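Local coordinates for lipase-esterase related protein (Clostridium acetobutylicum, PDB 3E0X) that is of unknown function but adopts an alpha/beta hydrolase fold and probably acts as a hydrolase, at residues Ser61-Tyr66 against Gly95-Gly100; Asn69-Ile74 against Ala102-Pro107; Asn43-Asp48 against Glu78-Gln83. One frame throughout, in Å; residues are numbered along the deposited sequence. Where two conformers were deposited one is given.

The three contacts follow helix 63-76 and the loop after it. Contact 1 packs the start of the helix on helix 93-102, contact 2 its later turns on the loop leaving helix 93-102, and contact 3 the following loop on strand 43-47. Contacts 1 and 2 have centres 11 Å apart and touch through Ile-97 CG2 and Val-70 CG2, at 4.0 Å. Contacts 2 and 3, with centres 12 Å apart, are joined by a probable 2.7 Å hydrogen bond between Thr-80 OG1 and Ile-74 O. Contact 1 comes near the pocket without lining it: the Ile-97 side chain lies about 10 Å from bound ortho-xylene, whose pocket includes Ser-92.

Contact 1 of 3, residues Ser61-Tyr66 against Gly95-Gly100; sequences STVYGY and GAIVLG
The 3.1 Å bond from Gly-65 N to Thr-62 OG1 caps the N-terminus of the helix whose first turn presses Val-63 and Tyr-66 onto Ala-96 and Ile-97. Thr-62, just before the helix, is the N-cap, and this is its capping bond, with an N-H...O angle of 153°. Across the contact, Ile-97 does most of the touching. Its CG1 branch lies anti to the carbonyl carbon (chi1 -67°), and from there CD1 extends to within 3.4 Å of Tyr-66 CB, a tight approach. The tyrosine is thus met mainly at the root of its side chain, with Ile-97 CD1 3.9 Å from Tyr-66 CG. The phenol runs on away from Ile-97, and its OH is hydrogen-bonded to Asp-171 OD1. Val-63 offers one methyl: CG1, anti to its own backbone N (chi1 171°), is 3.8 Å from Ile-97 CG1. The same methyl reaches Ala-96 CB at 4.2 Å. Both Val-63 and Tyr-66 also touch Met-93, within the sequence that fits a nucleophile elbow (GxSxG) centred on Ser-92. No hydrogen bond crosses between the segments, so the two helices meet here by close apolar fit, while the polar tyrosine end is satisfied by a third part of the chain.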
loop_
_atom_site.group_PDB
_atom_site.type_symbol
_atom_site.label_atom_id
_atom_site.label_comp_id
_atom_site.label_asym_id
_atom_site.label_seq_id
_atom_site.Cartn_x
_atom_site.Cartn_y
_atom_site.Cartn_z
ATOM N N SER A 61 14.812 -5.794 -1.534
ATOM C CA SER A 61 14.315 -7.056 -2.078
ATOM C C SER A 61 13.306 -7.721 -1.172
ATOM O O SER A 61 12.691 -8.731 -1.554
ATOM C CB SER A 61 15.450 -8.047 -2.303
ATOM O OG SER A 61 16.321 -7.575 -3.317
ATOM N N THR A 62 13.110 -7.163 0.022
ATOM C CA THR A 62 12.198 -7.767 1.008
ATOM C C THR A 62 11.245 -6.739 1.567
ATOM O O THR A 62 11.572 -5.535 1.633
ATOM C CB THR A 62 12.950 -8.447 2.181
ATOM O OG1 THR A 62 13.528 -7.459 3.041
ATOM C CG2 THR A 62 14.056 -9.362 1.655
ATOM N N VAL A 63 10.071 -7.200 2.015
ATOM C CA VAL A 63 9.164 -6.250 2.656
ATOM C C VAL A 63 9.805 -5.673 3.928
ATOM O O VAL A 63 9.587 -4.513 4.265
ATOM C CB VAL A 63 7.799 -6.894 2.908
ATOM C CG1 VAL A 63 6.921 -6.000 3.765
ATOM C CG2 VAL A 63 7.104 -7.135 1.556
ATOM N N TYR A 64 10.605 -6.478 4.629
ATOM C CA TYR A 64 11.347 -5.978 5.788
ATOM C C TYR A 64 12.228 -4.776 5.486
ATOM O O TYR A 64 12.324 -3.851 6.289
ATOM C CB TYR A 64 12.192 -7.097 6.399
ATOM C CG TYR A 64 11.310 -8.205 6.921
ATOM C CD1 TYR A 64 10.576 -8.027 8.102
ATOM C CD2 TYR A 64 11.188 -9.422 6.244
ATOM C CE1 TYR A 64 9.761 -9.018 8.602
ATOM C CE2 TYR A 64 10.362 -10.442 6.736
ATOM C CZ TYR A 64 9.632 -10.233 7.908
ATOM O OH TYR A 64 8.816 -11.222 8.407
ATOM N N GLY A 65 12.880 -4.768 4.333
ATOM C CA GLY A 65 13.671 -3.606 3.922
ATOM C C GLY A 65 12.805 -2.369 3.804
ATOM O O GLY A 65 13.180 -1.302 4.328
ATOM N N TYR A 66 11.667 -2.497 3.101
ATOM C CA TYR A 66 10.723 -1.382 2.973
ATOM C C TYR A 66 10.190 -0.925 4.331
ATOM O O TYR A 66 10.097 0.290 4.587
ATOM C CB TYR A 66 9.573 -1.738 2.023
ATOM C CG TYR A 66 9.971 -1.897 0.578
ATOM C CD1 TYR A 66 10.405 -0.802 -0.173
ATOM C CD2 TYR A 66 9.862 -3.127 -0.044
ATOM C CE1 TYR A 66 10.742 -0.941 -1.518
ATOM C CE2 TYR A 66 10.192 -3.283 -1.406
ATOM C CZ TYR A 66 10.635 -2.186 -2.125
ATOM O OH TYR A 66 10.950 -2.337 -3.459
ATOM N N GLY A 95 0.406 -2.513 1.802
ATOM C CA GLY A 95 -0.446 -3.056 2.875
ATOM C C GLY A 95 0.402 -3.877 3.837
ATOM O O GLY A 95 0.326 -3.701 5.057
ATOM N N ALA A 96 1.213 -4.790 3.294
ATOM C CA ALA A 96 2.109 -5.574 4.136
ATOM C C ALA A 96 3.090 -4.646 4.846
ATOM O O ALA A 96 3.388 -4.832 6.018
ATOM C CB ALA A 96 2.842 -6.623 3.310
ATOM N N ILE A 97 3.595 -3.633 4.141
ATOM C CA ILE A 97 4.592 -2.724 4.733
ATOM C C ILE A 97 3.994 -2.000 5.948
ATOM O O ILE A 97 4.651 -1.917 7.011
ATOM C CB ILE A 97 5.137 -1.722 3.684
ATOM C CG1 ILE A 97 5.952 -2.476 2.633
ATOM C CG2 ILE A 97 5.970 -0.644 4.366
ATOM C CD1 ILE A 97 6.201 -1.643 1.377
ATOM N N VAL A 98 2.769 -1.479 5.809
ATOM C CA VAL A 98 2.215 -0.691 6.918
ATOM C C VAL A 98 1.852 -1.581 8.109
ATOM O O VAL A 98 1.941 -1.134 9.263
ATOM C CB VAL A 98 1.073 0.279 6.522
ATOM C CG1 VAL A 98 1.606 1.269 5.485
ATOM C CG2 VAL A 98 -0.153 -0.494 5.965
ATOM N N LEU A 99 1.465 -2.839 7.847
ATOM C CA LEU A 99 1.297 -3.786 8.947
ATOM C C LEU A 99 2.646 -4.016 9.654
ATOM O O LEU A 99 2.722 -4.068 10.900
ATOM C CB LEU A 99 0.716 -5.090 8.406
ATOM C CG LEU A 99 -0.723 -4.973 7.873
ATOM C CD1 LEU A 99 -1.091 -6.234 7.076
ATOM C CD2 LEU A 99 -1.719 -4.719 9.022
ATOM N N GLY A 100 3.720 -4.145 8.874
ATOM C CA GLY A 100 5.046 -4.316 9.474
ATOM C C GLY A 100 5.471 -3.095 10.292
ATOM O O GLY A 100 6.096 -3.212 11.351
#

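Contact 2 of 3, residues Asn69-Ile74 against Ala102-Pro107; sequences NVANFI and ALKKLP
Ala-71, on a regular helical turn, and Lys-104, in a type I turn running from Ala-102 to Lys-105, have the closest alpha carbons of the two segments, 7.6 Å apart. The turn is closed by a 3.1 Å bond from Lys-105 N to Ala-102 O, and Lys-105 then leaves helical geometry with a positive phi of 60°. This reversal is followed by an extended Leu-106, whose side chain faces the helix.

The main apolar contact is made by one methyl, Leu-106 CD1. With CG anti to the carbonyl carbon (chi1 -56°) and CD1 continuing in a fully extended chain, the methyl reaches the ridge formed by Ala-71 and Ile-74, one helical turn apart. Three carbons of Ile-74, CB, CG2 and CD1, each lie 3.9 Å from Leu-106 CD1. Ala-71 adds its CB at 4.0 Å from the same methyl, and Leu-106 CD1 comes just as near the helix backbone, 4.0 Å from Ala-71 CA.

Lys-104 supplies a looser edge, its CG standing 4.3 Å from Ala-71 CB. Its aliphatic part thus lies against the helix, while NZ forms a salt bridge with Asp-68 OD1 in the preceding turn. No hydrogen bond joins the two segments directly.

Ile-74 and Leu-106 both touch Val-101 of helix 93-102, and Ile-74 also rests on Leu-20 of strand 18-22. Helices 63-76 and 93-102 are thus neighbours packed beside the central sheet of the alpha/beta hydrolase fold, and the loop leading into strand 109-115 extends their contact.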
loop_
_atom_site.group_PDB
_atom_site.type_symbol
_atom_site.label_atom_id
_atom_site.label_comp_id
_atom_site.label_asym_id
_atom_site.label_seq_id
_atom_site.Cartn_x
_atom_site.Cartn_y
_atom_site.Cartn_z
ATOM N N ASN A 69 12.762 1.182 5.965
ATOM C CA ASN A 69 12.847 2.486 5.315
ATOM C C ASN A 69 11.705 3.403 5.748
ATOM O O ASN A 69 11.913 4.610 5.962
ATOM C CB ASN A 69 12.798 2.374 3.789
ATOM C CG ASN A 69 13.991 1.644 3.169
ATOM O OD1 ASN A 69 15.076 1.467 3.755
ATOM N ND2 ASN A 69 13.780 1.247 1.939
ATOM N N VAL A 70 10.495 2.851 5.792
ATOM C CA VAL A 70 9.317 3.655 6.131
ATOM C C VAL A 70 9.353 4.062 7.598
ATOM O O VAL A 70 9.020 5.204 7.932
ATOM C CB VAL A 70 7.996 2.954 5.736
ATOM C CG1 VAL A 70 6.813 3.747 6.241
ATOM C CG2 VAL A 70 7.937 2.819 4.210
ATOM N N ALA A 71 9.787 3.157 8.476
ATOM C CA ALA A 71 9.927 3.516 9.886
ATOM C C ALA A 71 10.971 4.636 10.069
ATOM O O ALA A 71 10.742 5.580 10.834
ATOM C CB ALA A 71 10.261 2.283 10.758
ATOM N N ASN A 72 12.081 4.567 9.339
ATOM C CA ASN A 72 13.096 5.628 9.400
ATOM C C ASN A 72 12.509 6.962 8.970
ATOM O O ASN A 72 12.767 7.997 9.598
ATOM C CB ASN A 72 14.292 5.212 8.540
ATOM C CG ASN A 72 15.368 6.253 8.468
ATOM O OD1 ASN A 72 15.822 6.754 9.498
ATOM N ND2 ASN A 72 15.812 6.569 7.247
ATOM N N PHE A 73 11.694 6.946 7.919
ATOM C CA PHE A 73 11.040 8.168 7.444
ATOM C C PHE A 73 10.112 8.720 8.537
ATOM O O PHE A 73 10.148 9.909 8.865
ATOM C CB PHE A 73 10.227 7.882 6.153
ATOM C CG PHE A 73 9.579 9.100 5.576
ATOM C CD1 PHE A 73 10.279 9.920 4.689
ATOM C CD2 PHE A 73 8.280 9.470 5.961
ATOM C CE1 PHE A 73 9.672 11.080 4.175
ATOM C CE2 PHE A 73 7.682 10.604 5.438
ATOM C CZ PHE A 73 8.381 11.417 4.557
ATOM N N ILE A 74 9.242 7.879 9.074
ATOM C CA ILE A 74 8.303 8.374 10.074
ATOM C C ILE A 74 9.035 9.024 11.266
ATOM O O ILE A 74 8.682 10.128 11.721
ATOM C CB ILE A 74 7.404 7.248 10.574
ATOM C CG1 ILE A 74 6.485 6.795 9.438
ATOM C CG2 ILE A 74 6.603 7.693 11.795
ATOM C CD1 ILE A 74 5.827 5.400 9.681
ATOM N N ALA A 102 3.394 -1.021 11.813
ATOM C CA ALA A 102 2.597 -1.060 13.041
ATOM C C ALA A 102 3.332 -1.884 14.104
ATOM O O ALA A 102 3.328 -1.530 15.283
ATOM C CB ALA A 102 1.229 -1.668 12.757
ATOM N N LEU A 103 3.984 -2.972 13.685
ATOM C CA LEU A 103 4.700 -3.862 14.629
ATOM C C LEU A 103 5.962 -3.226 15.210
ATOM O O LEU A 103 6.490 -3.734 16.206
ATOM C CB LEU A 103 5.037 -5.183 13.938
ATOM C CG LEU A 103 3.788 -6.024 13.697
ATOM C CD1 LEU A 103 4.022 -7.111 12.656
ATOM C CD2 LEU A 103 3.326 -6.642 15.044
ATOM N N LYS A 104 6.433 -2.119 14.632
ATOM C CA LYS A 104 7.564 -1.386 15.197
ATOM C C LYS A 104 7.155 -0.540 16.399
ATOM O O LYS A 104 8.028 -0.024 17.114
ATOM C CB LYS A 104 8.209 -0.474 14.142
ATOM C CG LYS A 104 8.823 -1.199 12.928
ATOM C CD LYS A 104 10.124 -1.872 13.280
ATOM C CE LYS A 104 10.848 -2.359 12.029
ATOM N NZ LYS A 104 12.307 -2.513 12.263
ATOM N N LYS A 105 5.842 -0.345 16.581
ATOM C CA LYS A 105 5.303 0.347 17.777
ATOM C C LYS A 105 5.854 1.777 17.875
ATOM O O LYS A 105 6.275 2.237 18.957
ATOM C CB LYS A 105 5.635 -0.427 19.074
ATOM C CG LYS A 105 5.342 -1.917 19.059
ATOM C CD LYS A 105 3.940 -2.195 18.622
ATOM C CE LYS A 105 3.549 -3.668 18.858
ATOM N NZ LYS A 105 3.548 -4.016 20.306
ATOM N N LEU A 106 5.865 2.489 16.742
ATOM C CA LEU A 106 6.289 3.894 16.733
ATOM C C LEU A 106 5.275 4.738 17.489
ATOM O O LEU A 106 4.074 4.521 17.337
ATOM C CB LEU A 106 6.460 4.389 15.284
ATOM C CG LEU A 106 7.432 3.561 14.442
ATOM C CD1 LEU A 106 7.514 4.157 13.018
ATOM C CD2 LEU A 106 8.804 3.507 15.124
ATOM N N PRO A 107 5.736 5.661 18.362
ATOM C CA PRO A 107 4.768 6.301 19.262
ATOM C C PRO A 107 3.663 7.075 18.551
ATOM O O PRO A 107 2.568 7.165 19.095
ATOM C CB PRO A 107 5.639 7.222 20.151
ATOM C CG PRO A 107 6.937 7.344 19.460
ATOM C CD PRO A 107 7.115 6.071 18.678
#

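Contact 3 of 3, residues Asn43-Asp48 against Glu78-Gln83; sequences NCILLD and EVTKHQ
Strand 43-47 runs past the loop 78-83 with Ile-45 and Val-79 closest, their CA atoms 8.1 Å apart, and the gap widens to 9.9 Å between the CA atoms of Asn-43 and Gln-83. Segment 78-83 closes with a type I turn from Thr-80 to Gln-83.

Ile-45 bridges the narrower part. Its side chain and that of Val-79 reach toward each other tip to tip, with Ile-45 CD1 3.8 Å from Val-79 CG1. The Ile-45 side chain passes that of Thr-80 at a slant, with Ile-45 CD1 3.6 Å from Thr-80 CG2.

At the wider end a water carries the polar link between two amides and also bonds Val-79 O. It donates to Val-79 O at 2.7 Å and to Gln-83 OE1 at 2.9 Å, and accepts from Asn-43 ND2 at 3.0 Å. Asn-43 ND2 and Gln-83 OE1 are themselves only 3.2 Å apart, but the angle is poor for a hydrogen bond and the amide planes are turned 46° from each other. With CG anti to the carbonyl carbon and the chain bent at chi2 (-71°), the Gln-83 amide turns back to the water. The Asn-43 amide has further partners, with OD1 bonded to His-9 NE2 and ND2 to Thr-18 OG1.

Ile-45 and Gln-83 also pack on strand 18-22, and Val-79 on strand 7-11. The contact thus lies inside the beta-alpha-beta crossover from strand 43-47 through helix 63-76 to strand 86-91, where the loop after the helix packs against the sheet.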
loop_
_atom_site.group_PDB
_atom_site.type_symbol
_atom_site.label_atom_id
_atom_site.label_comp_id
_atom_site.label_asym_id
_atom_site.label_seq_id
_atom_site.Cartn_x
_atom_site.Cartn_y
_atom_site.Cartn_z
ATOM N N ASN A 43 -3.938 15.999 6.432
ATOM C CA ASN A 43 -2.566 16.349 6.125
ATOM C C ASN A 43 -1.970 15.141 5.412
ATOM O O ASN A 43 -1.647 14.153 6.059
ATOM C CB ASN A 43 -1.818 16.679 7.419
ATOM C CG ASN A 43 -0.361 16.974 7.186
ATOM O OD1 ASN A 43 0.002 17.581 6.179
ATOM N ND2 ASN A 43 0.488 16.548 8.123
ATOM N N CYS A 44 -1.867 15.208 4.083
ATOM C CA CYS A 44 -1.535 14.023 3.282
ATOM C C CYS A 44 -0.077 14.021 2.854
ATOM O O CYS A 44 0.414 14.971 2.210
ATOM C CB CYS A 44 -2.423 13.950 2.031
ATOM S SG CYS A 44 -4.196 13.764 2.361
ATOM N N ILE A 45 0.604 12.924 3.168
ATOM C CA ILE A 45 2.012 12.749 2.825
ATOM C C ILE A 45 2.086 11.470 2.004
ATOM O O ILE A 45 1.699 10.416 2.478
ATOM C CB ILE A 45 2.906 12.636 4.107
ATOM C CG1 ILE A 45 2.746 13.891 4.995
ATOM C CG2 ILE A 45 4.354 12.480 3.725
ATOM C CD1 ILE A 45 3.304 13.732 6.447
ATOM N N LEU A 46 2.551 11.581 0.764
ATOM C CA LEU A 46 2.603 10.413 -0.128
ATOM C C LEU A 46 4.054 10.113 -0.404
ATOM O O LEU A 46 4.757 10.949 -0.934
ATOM C CB LEU A 46 1.808 10.666 -1.424
ATOM C CG LEU A 46 0.351 10.997 -1.038
ATOM C CD1 LEU A 46 0.118 12.491 -1.078
ATOM C CD2 LEU A 46 -0.686 10.228 -1.858
ATOM N N LEU A 47 4.514 8.923 -0.010
ATOM C CA LEU A 47 5.909 8.501 -0.050
ATOM C C LEU A 47 6.261 7.774 -1.351
ATOM O O LEU A 47 5.445 6.969 -1.809
ATOM C CB LEU A 47 6.086 7.500 1.103
ATOM C CG LEU A 47 7.400 7.356 1.850
ATOM C CD1 LEU A 47 7.952 8.729 2.203
ATOM C CD2 LEU A 47 7.219 6.490 3.107
ATOM N N ASP A 48 7.448 7.989 -1.904
ATOM C CA ASP A 48 7.991 7.047 -2.892
ATOM C C ASP A 48 8.945 6.105 -2.162
ATOM O O ASP A 48 9.923 6.541 -1.511
ATOM C CB ASP A 48 8.753 7.781 -4.011
ATOM C CG ASP A 48 7.850 8.288 -5.138
ATOM O OD1 ASP A 48 6.781 7.691 -5.406
ATOM O OD2 ASP A 48 8.253 9.274 -5.803
ATOM N N GLU A 78 11.308 15.589 8.737
ATOM C CA GLU A 78 10.752 16.781 9.355
ATOM C C GLU A 78 9.229 16.852 9.223
ATOM O O GLU A 78 8.568 17.497 10.054
ATOM C CB GLU A 78 11.418 18.036 8.799
ATOM C CG GLU A 78 12.855 18.228 9.294
ATOM C CD GLU A 78 12.976 18.571 10.778
ATOM O OE1 GLU A 78 12.013 19.092 11.372
ATOM O OE2 GLU A 78 14.074 18.336 11.334
ATOM N N VAL A 79 8.671 16.185 8.211
ATOM C CA VAL A 79 7.243 16.254 7.946
ATOM C C VAL A 79 6.390 15.306 8.804
ATOM O O VAL A 79 5.164 15.473 8.897
ATOM C CB VAL A 79 6.969 16.108 6.416
ATOM C CG1 VAL A 79 7.009 14.645 5.967
ATOM C CG2 VAL A 79 5.706 16.790 6.027
ATOM N N THR A 80 7.020 14.325 9.449
ATOM C CA THR A 80 6.276 13.406 10.331
ATOM C C THR A 80 6.777 13.347 11.759
ATOM O O THR A 80 6.014 12.930 12.633
ATOM C CB THR A 80 6.322 11.956 9.804
ATOM O OG1 THR A 80 7.681 11.574 9.628
ATOM C CG2 THR A 80 5.575 11.825 8.496
ATOM N N LYS A 81 8.031 13.741 12.008
ATOM C CA LYS A 81 8.647 13.450 13.314
ATOM C C LYS A 81 7.916 14.120 14.474
ATOM O O LYS A 81 7.927 13.578 15.583
ATOM C CB LYS A 81 10.141 13.778 13.334
ATOM C CG LYS A 81 10.431 15.259 13.313
ATOM C CD LYS A 81 11.928 15.642 13.209
ATOM C CE LYS A 81 12.694 15.284 14.471
ATOM N NZ LYS A 81 14.149 15.482 14.272
ATOM N N HIS A 82 7.233 15.233 14.198
ATOM C CA HIS A 82 6.466 15.961 15.227
ATOM C C HIS A 82 4.954 15.742 15.202
ATOM O O HIS A 82 4.231 16.302 16.047
ATOM C CB HIS A 82 6.768 17.460 15.156
ATOM C CG HIS A 82 8.226 17.773 15.287
ATOM N ND1 HIS A 82 8.970 17.382 16.378
ATOM C CD2 HIS A 82 9.084 18.402 14.450
ATOM C CE1 HIS A 82 10.221 17.780 16.221
ATOM N NE2 HIS A 82 10.318 18.398 15.056
ATOM N N GLN A 83 4.477 14.940 14.243
ATOM C CA GLN A 83 3.048 14.711 14.060
ATOM C C GLN A 83 2.611 13.628 15.038
ATOM O O GLN A 83 3.238 12.592 15.113
ATOM C CB GLN A 83 2.736 14.298 12.613
ATOM C CG GLN A 83 2.885 15.428 11.603
ATOM C CD GLN A 83 1.807 16.502 11.710
ATOM O OE1 GLN A 83 1.810 17.479 10.933
ATOM N NE2 GLN A 83 0.882 16.341 12.652
HETATM O O HOH W 1 3.333 17.394 8.515
#